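Local atomic coordinates of ribosomal RNA small subunit methyltransferase E (Neisseria gonorrhoeae, PDB entry 5VM8), a protein that probably methylates the N3 position of a uridine in 16S ribosomal RNA, using S-adenosyl methionine as the methyl donor. Residues A[181-186]-A[217-222]. Numbering follows the deposited sequence.
Sequences RACKLG and GFQAVT
With CG anti to its backbone N (chi1 170°) and the chain bent at chi2 (63°), Gln-219 puts its amide carbon CD 3.9 Å from Cys-183 SG. Gln-219 NE2 donates to Ala-220 O at 2.7 Å, with the acceptor almost in the amide plane. The same carbonyl accepts from Cys-183 N at 3.1 Å, so two donors grip one oxygen; a long, flexible amide such as glutamine can fold back in this way, while the small, weakly polar thiol of Cys-183 packs against its CG and CD. Two further backbone bonds, Thr-222 N to Cys-183 O and Leu-185 N to Thr-222 O, continue the parallel pairing of 182-184 with 219-222. Within the parallel sheet of this SPOUT-family methyltransferase domain, 182-184 is an outermost strand and 219-222 separates it from 173-177. Small side chains let the backbones come close here, the CB atoms of Ala-182 and Ala-220 lying 4.1 Å apart, and Ala-182 CB also meets the methyl CG2 of Thr-222 at 3.8 Å. At the other end branched apolar groups meet, Leu-185 CD1 lying 4.0 Å from Val-221 CG1. Leu-185 also packs on Ala-240 and Met-241 of helix 232-244, and Leu-185 and Val-221 both touch Leu-175 of strand 173-177.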
loop_
_atom_site.group_PDB
_atom_site.type_symbol
_atom_site.label_atom_id
_atom_site.label_comp_id
_atom_site.label_asym_id
_atom_site.label_seq_id
_atom_site.Cartn_x
_atom_site.Cartn_y
_atom_site.Cartn_z
ATOM N N ARG A 181 -18.855 16.390 12.302
ATOM C CA ARG A 181 -17.934 17.516 12.460
ATOM C C ARG A 181 -16.982 17.604 11.268
ATOM O O ARG A 181 -15.765 17.721 11.422
ATOM C CB ARG A 181 -17.172 17.398 13.778
ATOM C CG ARG A 181 -18.065 17.542 15.006
ATOM C CD ARG A 181 -17.256 17.721 16.279
ATOM N NE ARG A 181 -16.791 16.432 16.782
ATOM C CZ ARG A 181 -16.378 16.224 18.028
ATOM N NH1 ARG A 181 -15.971 15.017 18.412
ATOM N NH2 ARG A 181 -16.379 17.228 18.886
ATOM N N ALA A 182 -17.564 17.581 10.065
ATOM C CA ALA A 182 -16.830 17.420 8.820
ATOM C C ALA A 182 -16.839 18.656 7.926
ATOM O O ALA A 182 -17.700 19.531 8.021
ATOM C CB ALA A 182 -17.406 16.256 8.016
ATOM N N CYS A 183 -15.869 18.661 7.015
ATOM C CA CYS A 183 -15.745 19.563 5.873
ATOM C C CYS A 183 -15.405 18.717 4.645
ATOM O O CYS A 183 -15.128 17.517 4.744
ATOM C CB CYS A 183 -14.669 20.640 6.100
ATOM S SG CYS A 183 -12.915 20.050 6.039
ATOM N N LYS A 184 -15.460 19.321 3.467
ATOM C CA LYS A 184 -15.059 18.518 2.332
ATOM C C LYS A 184 -13.543 18.410 2.324
ATOM O O LYS A 184 -12.829 19.246 2.885
ATOM C CB LYS A 184 -15.545 19.127 1.019
ATOM C CG LYS A 184 -17.051 19.307 0.942
ATOM C CD LYS A 184 -17.454 20.116 -0.281
ATOM C CE LYS A 184 -17.686 19.216 -1.463
ATOM N NZ LYS A 184 -18.413 18.026 -0.987
ATOM N N LEU A 185 -13.061 17.364 1.660
ATOM C CA LEU A 185 -11.627 17.150 1.513
ATOM C C LEU A 185 -10.976 18.281 0.741
ATOM O O LEU A 185 -9.821 18.628 1.008
ATOM C CB LEU A 185 -11.392 15.817 0.806
ATOM C CG LEU A 185 -9.990 15.258 0.667
ATOM C CD1 LEU A 185 -9.379 14.968 2.017
ATOM C CD2 LEU A 185 -10.085 14.005 -0.182
ATOM N N GLY A 186 -11.684 18.862 -0.230
ATOM C CA GLY A 186 -11.114 19.988 -0.945
ATOM C C GLY A 186 -11.060 21.247 -0.104
ATOM O O GLY A 186 -10.126 22.048 -0.233
ATOM N N GLY A 217 -6.465 15.792 17.028
ATOM C CA GLY A 217 -6.226 16.756 15.976
ATOM C C GLY A 217 -6.642 16.325 14.587
ATOM O O GLY A 217 -6.231 16.963 13.617
ATOM N N PHE A 218 -7.446 15.274 14.458
ATOM C CA PHE A 218 -7.890 14.805 13.158
ATOM C C PHE A 218 -9.066 15.616 12.651
ATOM O O PHE A 218 -9.992 15.925 13.408
ATOM C CB PHE A 218 -8.295 13.341 13.223
ATOM C CG PHE A 218 -7.145 12.401 13.127
ATOM C CD1 PHE A 218 -6.356 12.133 14.264
ATOM C CD2 PHE A 218 -6.852 11.772 11.927
ATOM C CE1 PHE A 218 -5.286 11.261 14.189
ATOM C CE2 PHE A 218 -5.794 10.894 11.839
ATOM C CZ PHE A 218 -5.008 10.626 12.974
ATOM N N GLN A 219 -9.020 15.971 11.361
ATOM C CA GLN A 219 -10.120 16.664 10.704
ATOM C C GLN A 219 -10.984 15.640 9.979
ATOM O O GLN A 219 -10.465 14.795 9.229
ATOM C CB GLN A 219 -9.626 17.728 9.724
ATOM C CG GLN A 219 -10.749 18.322 8.835
ATOM C CD GLN A 219 -11.846 19.083 9.615
ATOM O OE1 GLN A 219 -11.590 20.118 10.234
ATOM N NE2 GLN A 219 -13.071 18.575 9.559
ATOM N N ALA A 220 -12.289 15.691 10.248
ATOM C CA ALA A 220 -13.258 14.818 9.600
ATOM C C ALA A 220 -13.608 15.354 8.206
ATOM O O ALA A 220 -13.885 16.549 8.040
ATOM C CB ALA A 220 -14.503 14.679 10.474
ATOM N N VAL A 221 -13.587 14.467 7.210
ATOM C CA VAL A 221 -13.755 14.826 5.797
ATOM C C VAL A 221 -14.834 13.970 5.148
ATOM O O VAL A 221 -15.009 12.798 5.497
ATOM C CB VAL A 221 -12.452 14.670 4.980
ATOM C CG1 VAL A 221 -11.417 15.721 5.378
ATOM C CG2 VAL A 221 -11.912 13.270 5.152
ATOM N N THR A 222 -15.591 14.585 4.243
ATOM C CA THR A 222 -16.517 13.909 3.349
ATOM C C THR A 222 -16.100 14.176 1.907
ATOM O O THR A 222 -15.406 15.151 1.624
ATOM C CB THR A 222 -17.949 14.391 3.499
ATOM O OG1 THR A 222 -18.004 15.748 3.065
ATOM C CG2 THR A 222 -18.459 14.232 4.929
#